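Local coordinates for protein toll (Drosophila melanogaster, PDB 4LXR) that serves as the receptor for cleaved, activated spaetzle, turning on Toll signalling in antifungal defence and in dorsal-ventral patterning of the embryo, at residues A[716-728]-A[744-756]. Residues are numbered along the deposited sequence; the frame is centred on the assembly and turned at random.
Sequences WRSVKLSGNPWMC and ERIGDRNEMMCVN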
loop_
_atom_site.group_PDB
_atom_site.type_symbol
_atom_site.label_atom_id
_atom_site.label_comp_id
_atom_site.label_asym_id
_atom_site.label_seq_id
_atom_site.Cartn_x
_atom_site.Cartn_y
_atom_site.Cartn_z
ATOM N N TRP A 716 -18.132 46.481 -37.466
ATOM C CA TRP A 716 -19.364 46.091 -36.785
ATOM C C TRP A 716 -19.621 46.954 -35.556
ATOM O O TRP A 716 -18.693 47.336 -34.839
ATOM C CB TRP A 716 -19.321 44.608 -36.389
ATOM C CG TRP A 716 -20.493 44.137 -35.548
ATOM C CD1 TRP A 716 -20.750 44.461 -34.247
ATOM C CD2 TRP A 716 -21.535 43.227 -35.945
ATOM N NE1 TRP A 716 -21.892 43.834 -33.820
ATOM C CE2 TRP A 716 -22.393 43.068 -34.840
ATOM C CE3 TRP A 716 -21.828 42.541 -37.129
ATOM C CZ2 TRP A 716 -23.520 42.246 -34.877
ATOM C CZ3 TRP A 716 -22.949 41.725 -37.164
ATOM C CH2 TRP A 716 -23.781 41.587 -36.046
ATOM N N ARG A 717 -20.892 47.285 -35.352
ATOM C CA ARG A 717 -21.391 47.876 -34.119
ATOM C C ARG A 717 -22.823 47.363 -33.961
ATOM O O ARG A 717 -23.612 47.413 -34.900
ATOM C CB ARG A 717 -21.383 49.398 -34.170
ATOM C CG ARG A 717 -20.243 50.003 -34.964
ATOM C CD ARG A 717 -19.458 51.035 -34.174
ATOM N NE ARG A 717 -18.463 51.701 -35.013
ATOM C CZ ARG A 717 -17.584 52.590 -34.569
ATOM N NH1 ARG A 717 -17.560 52.911 -33.287
ATOM N NH2 ARG A 717 -16.718 53.151 -35.403
ATOM N N SER A 718 -23.131 46.853 -32.772
ATOM C CA SER A 718 -24.391 46.179 -32.468
ATOM C C SER A 718 -25.269 47.098 -31.600
ATOM O O SER A 718 -24.745 47.843 -30.767
ATOM C CB SER A 718 -24.078 44.895 -31.704
ATOM O OG SER A 718 -25.249 44.191 -31.372
ATOM N N VAL A 719 -26.591 47.051 -31.789
ATOM C CA VAL A 719 -27.495 47.999 -31.127
ATOM C C VAL A 719 -28.803 47.402 -30.587
ATOM O O VAL A 719 -29.429 46.554 -31.223
ATOM C CB VAL A 719 -27.942 49.129 -32.092
ATOM C CG1 VAL A 719 -28.153 50.414 -31.321
ATOM C CG2 VAL A 719 -26.940 49.328 -33.206
ATOM N N LYS A 720 -29.260 47.904 -29.446
ATOM C CA LYS A 720 -30.621 47.611 -29.002
ATOM C C LYS A 720 -31.422 48.903 -28.858
ATOM O O LYS A 720 -30.949 49.876 -28.267
ATOM C CB LYS A 720 -30.624 46.794 -27.709
ATOM C CG LYS A 720 -29.992 45.404 -27.875
ATOM C CD LYS A 720 -30.192 44.544 -26.641
ATOM C CE LYS A 720 -29.266 43.325 -26.673
ATOM N NZ LYS A 720 -29.172 42.622 -25.356
ATOM N N LEU A 721 -32.631 48.915 -29.414
ATOM C CA LEU A 721 -33.373 50.162 -29.565
ATOM C C LEU A 721 -34.821 50.153 -29.071
ATOM O O LEU A 721 -35.488 51.197 -29.119
ATOM C CB LEU A 721 -33.343 50.607 -31.028
ATOM C CG LEU A 721 -31.980 50.902 -31.638
ATOM C CD1 LEU A 721 -32.108 51.049 -33.158
ATOM C CD2 LEU A 721 -31.403 52.164 -30.999
ATOM N N SER A 722 -35.306 49.006 -28.596
ATOM C CA SER A 722 -36.710 48.889 -28.193
ATOM C C SER A 722 -36.948 49.524 -26.831
ATOM O O SER A 722 -36.003 49.859 -26.122
ATOM C CB SER A 722 -37.181 47.429 -28.193
ATOM O OG SER A 722 -36.549 46.671 -27.169
ATOM N N GLY A 723 -38.215 49.688 -26.472
ATOM C CA GLY A 723 -38.571 50.310 -25.213
ATOM C C GLY A 723 -38.388 51.818 -25.206
ATOM O O GLY A 723 -38.417 52.442 -24.151
ATOM N N ASN A 724 -38.197 52.413 -26.377
ATOM C CA ASN A 724 -38.080 53.865 -26.469
ATOM C C ASN A 724 -39.305 54.498 -27.128
ATOM O O ASN A 724 -39.892 53.917 -28.038
ATOM C CB ASN A 724 -36.808 54.259 -27.226
ATOM C CG ASN A 724 -35.551 54.054 -26.399
ATOM O OD1 ASN A 724 -35.206 54.891 -25.570
ATOM N ND2 ASN A 724 -34.860 52.942 -26.628
ATOM N N PRO A 725 -39.695 55.697 -26.671
ATOM C CA PRO A 725 -40.849 56.398 -27.267
ATOM C C PRO A 725 -40.495 57.065 -28.593
ATOM O O PRO A 725 -40.430 58.299 -28.661
ATOM C CB PRO A 725 -41.192 57.467 -26.223
ATOM C CG PRO A 725 -39.903 57.733 -25.516
ATOM C CD PRO A 725 -39.144 56.412 -25.507
ATOM N N TRP A 726 -40.265 56.259 -29.627
ATOM C CA TRP A 726 -39.852 56.775 -30.927
ATOM C C TRP A 726 -40.913 57.687 -31.568
ATOM O O TRP A 726 -42.101 57.363 -31.582
ATOM C CB TRP A 726 -39.467 55.627 -31.868
ATOM C CG TRP A 726 -38.341 54.792 -31.328
ATOM C CD1 TRP A 726 -38.409 53.500 -30.904
ATOM C CD2 TRP A 726 -36.981 55.207 -31.136
ATOM N NE1 TRP A 726 -37.174 53.077 -30.470
ATOM C CE2 TRP A 726 -36.281 54.107 -30.600
ATOM C CE3 TRP A 726 -36.288 56.402 -31.369
ATOM C CZ2 TRP A 726 -34.918 54.163 -30.295
ATOM C CZ3 TRP A 726 -34.938 56.459 -31.058
ATOM C CH2 TRP A 726 -34.267 55.340 -30.527
ATOM N N MET A 727 -40.458 58.831 -32.069
ATOM C CA MET A 727 -41.315 59.784 -32.774
ATOM C C MET A 727 -41.248 59.482 -34.262
ATOM O O MET A 727 -40.287 59.842 -34.939
ATOM C CB MET A 727 -40.860 61.224 -32.490
ATOM C CG MET A 727 -41.585 62.301 -33.285
ATOM S SD MET A 727 -43.329 62.459 -32.844
ATOM C CE MET A 727 -43.248 62.391 -31.051
ATOM N N CYS A 728 -42.267 58.792 -34.757
ATOM C CA CYS A 728 -42.292 58.346 -36.151
ATOM C C CYS A 728 -43.044 59.314 -37.064
ATOM O O CYS A 728 -44.177 59.072 -37.461
ATOM C CB CYS A 728 -42.833 56.909 -36.253
ATOM S SG CYS A 728 -41.789 55.704 -35.309
ATOM N N GLU A 744 -29.167 42.500 -38.913
ATOM C CA GLU A 744 -28.079 41.883 -38.131
ATOM C C GLU A 744 -27.670 42.649 -36.863
ATOM O O GLU A 744 -27.372 42.035 -35.852
ATOM C CB GLU A 744 -26.828 41.649 -38.996
ATOM C CG GLU A 744 -27.034 40.712 -40.173
ATOM C CD GLU A 744 -27.465 41.444 -41.447
ATOM O OE1 GLU A 744 -27.866 42.623 -41.366
ATOM O OE2 GLU A 744 -27.397 40.837 -42.534
ATOM N N ARG A 745 -27.642 43.977 -36.918
ATOM C CA ARG A 745 -27.177 44.772 -35.789
ATOM C C ARG A 745 -28.241 45.090 -34.736
ATOM O O ARG A 745 -27.908 45.612 -33.673
ATOM C CB ARG A 745 -26.608 46.109 -36.267
ATOM C CG ARG A 745 -25.569 46.019 -37.340
ATOM C CD ARG A 745 -25.248 47.407 -37.851
ATOM N NE ARG A 745 -24.380 47.360 -39.019
ATOM C CZ ARG A 745 -23.088 47.068 -38.967
ATOM N NH1 ARG A 745 -22.523 46.796 -37.805
ATOM N NH2 ARG A 745 -22.362 47.042 -40.076
ATOM N N ILE A 746 -29.513 44.848 -35.034
ATOM C CA ILE A 746 -30.571 45.280 -34.120
ATOM C C ILE A 746 -31.417 44.096 -33.684
ATOM O O ILE A 746 -32.418 43.760 -34.330
ATOM C CB ILE A 746 -31.508 46.345 -34.753
ATOM C CG1 ILE A 746 -30.724 47.450 -35.449
ATOM C CG2 ILE A 746 -32.402 46.980 -33.691
ATOM C CD1 ILE A 746 -31.629 48.367 -36.268
ATOM N N GLY A 747 -31.012 43.472 -32.588
ATOM C CA GLY A 747 -31.633 42.245 -32.119
ATOM C C GLY A 747 -33.101 42.413 -31.799
ATOM O O GLY A 747 -33.895 41.509 -32.056
ATOM N N ASP A 748 -33.470 43.575 -31.264
ATOM C CA ASP A 748 -34.856 43.829 -30.862
ATOM C C ASP A 748 -35.597 44.728 -31.853
ATOM O O ASP A 748 -36.453 45.522 -31.474
ATOM C CB ASP A 748 -34.916 44.418 -29.442
ATOM C CG ASP A 748 -34.172 45.748 -29.321
ATOM O OD1 ASP A 748 -33.563 46.194 -30.320
ATOM O OD2 ASP A 748 -34.188 46.339 -28.217
ATOM N N ARG A 749 -35.271 44.588 -33.130
ATOM C CA ARG A 749 -35.892 45.405 -34.165
ATOM C C ARG A 749 -37.413 45.283 -34.157
ATOM O O ARG A 749 -38.110 46.275 -34.294
ATOM C CB ARG A 749 -35.360 45.021 -35.540
ATOM C CG ARG A 749 -35.874 45.917 -36.621
ATOM C CD ARG A 749 -35.224 45.615 -37.934
ATOM N NE ARG A 749 -35.569 44.293 -38.429
ATOM C CZ ARG A 749 -35.312 43.886 -39.662
ATOM N NH1 ARG A 749 -34.706 44.712 -40.528
ATOM N NH2 ARG A 749 -35.672 42.665 -40.032
ATOM N N ASN A 750 -37.920 44.070 -33.974
ATOM C CA ASN A 750 -39.361 43.823 -34.017
ATOM C C ASN A 750 -40.134 44.414 -32.838
ATOM O O ASN A 750 -41.354 44.553 -32.908
ATOM C CB ASN A 750 -39.658 42.316 -34.134
ATOM C CG ASN A 750 -39.203 41.722 -35.460
ATOM O OD1 ASN A 750 -39.501 42.253 -36.536
ATOM N ND2 ASN A 750 -38.471 40.614 -35.388
ATOM N N GLU A 751 -39.427 44.775 -31.767
ATOM C CA GLU A 751 -40.063 45.344 -30.572
ATOM C C GLU A 751 -40.014 46.870 -30.511
ATOM O O GLU A 751 -40.513 47.476 -29.554
ATOM C CB GLU A 751 -39.459 44.765 -29.283
ATOM C CG GLU A 751 -39.955 43.376 -28.938
ATOM C CD GLU A 751 -39.467 42.328 -29.921
ATOM O OE1 GLU A 751 -38.236 42.235 -30.131
ATOM O OE2 GLU A 751 -40.319 41.610 -30.496
ATOM N N MET A 752 -39.401 47.495 -31.510
ATOM C CA MET A 752 -39.439 48.955 -31.597
ATOM C C MET A 752 -40.865 49.452 -31.906
ATOM O O MET A 752 -41.551 48.928 -32.791
ATOM C CB MET A 752 -38.440 49.464 -32.632
ATOM C CG MET A 752 -36.990 49.141 -32.285
ATOM S SD MET A 752 -35.903 49.513 -33.673
ATOM C CE MET A 752 -35.991 51.313 -33.728
ATOM N N MET A 753 -41.300 50.451 -31.152
ATOM C CA MET A 753 -42.657 50.973 -31.227
ATOM C C MET A 753 -42.630 52.455 -31.563
ATOM O O MET A 753 -41.804 53.193 -31.034
ATOM C CB MET A 753 -43.363 50.785 -29.875
ATOM C CG MET A 753 -43.492 49.342 -29.429
ATOM S SD MET A 753 -44.422 48.326 -30.621
ATOM C CE MET A 753 -46.080 48.938 -30.383
ATOM N N CYS A 754 -43.523 52.865 -32.460
ATOM C CA CYS A 754 -43.829 54.266 -32.734
ATOM C C CYS A 754 -44.984 54.698 -31.838
ATOM O O CYS A 754 -46.050 54.077 -31.852
ATOM C CB CYS A 754 -44.270 54.435 -34.192
ATOM S SG CYS A 754 -43.004 54.073 -35.411
ATOM N N VAL A 755 -44.798 55.765 -31.070
ATOM C CA VAL A 755 -45.800 56.115 -30.064
ATOM C C VAL A 755 -46.696 57.317 -30.410
ATOM O O VAL A 755 -46.761 58.288 -29.669
ATOM C CB VAL A 755 -45.160 56.235 -28.647
ATOM C CG1 VAL A 755 -44.482 54.919 -28.276
ATOM C CG2 VAL A 755 -44.157 57.387 -28.572
ATOM N N ASN A 756 -47.411 57.230 -31.527
ATOM C CA ASN A 756 -48.356 58.283 -31.919
ATOM C C ASN A 756 -49.781 57.793 -32.187
ATOM O O ASN A 756 -50.258 57.863 -33.322
ATOM C CB ASN A 756 -47.853 59.036 -33.153
ATOM C CG ASN A 756 -46.613 59.857 -32.873
ATOM O OD1 ASN A 756 -46.350 60.243 -31.733
ATOM N ND2 ASN A 756 -45.839 60.127 -33.917
HETATM O O HOH W 1 -40.920 49.317 -27.036
HETATM O O HOH W 2 -39.657 51.195 -28.931
#
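Both Asp748 and Ser722 take the tight first torsion between backbone N and carbonyl carbon (chi1 60° and 68°), which turns the carboxylate and the hydroxyl to each other. Here the cysteine-rich C-terminal cap of the second leucine-rich repeat block of the Toll ectodomain meets the last repeat strand, 718-720. The other side of that strand pairs with strand 691-693. Asp748 grips the loop that follows the strand. Its OD1 uses the syn lone pair to accept Leu721 N at 3.0 Å, almost straight. Its OD2 takes Ser722 N at 2.9 Å and Ser722 OG at 2.6 Å, both from the same side of the carboxylate plane. Replacing Asp748 by an alanine removes the carboxylate, and the Leu721 and Ser722 amides and the Ser722 hydroxyl would probably lose the group that holds them together. Further back, Arg745 O accepts Val719 N at 2.7 Å. The Arg745 chain extends along Arg717 O, and NH1 returns to that oxygen at 3.2 Å.

Next to this loop Met752 lies alongside Leu721, and its bent end puts CE over one face of the Trp726 indole, toward the rim, a CH-pi contact 4.3 Å from the five-membered ring centroid. Asn724 CB sits over the opposite face, also toward the rim. NE1 of Trp726 and ND2 of Asn724 reach Leu721 O from opposite faces of its plane; ND2 also bonds to Ile694 O, just after strand 691-693. Ile746 CG2 meets Leu721 CD1. From helix 733-740, Leu735 touches Trp726, Phe738 touches Ile746, and Thr739 touches Ile746 and Met752. Two waters bridge the backbones, one from Gly723 N to Glu751 O, the other from Asn724 O to Met753 N. Beyond them, Val755 N bonds to Trp726 O, and the Cys728 SG-Cys754 SG disulfide locks this end with a chi3 of -77°.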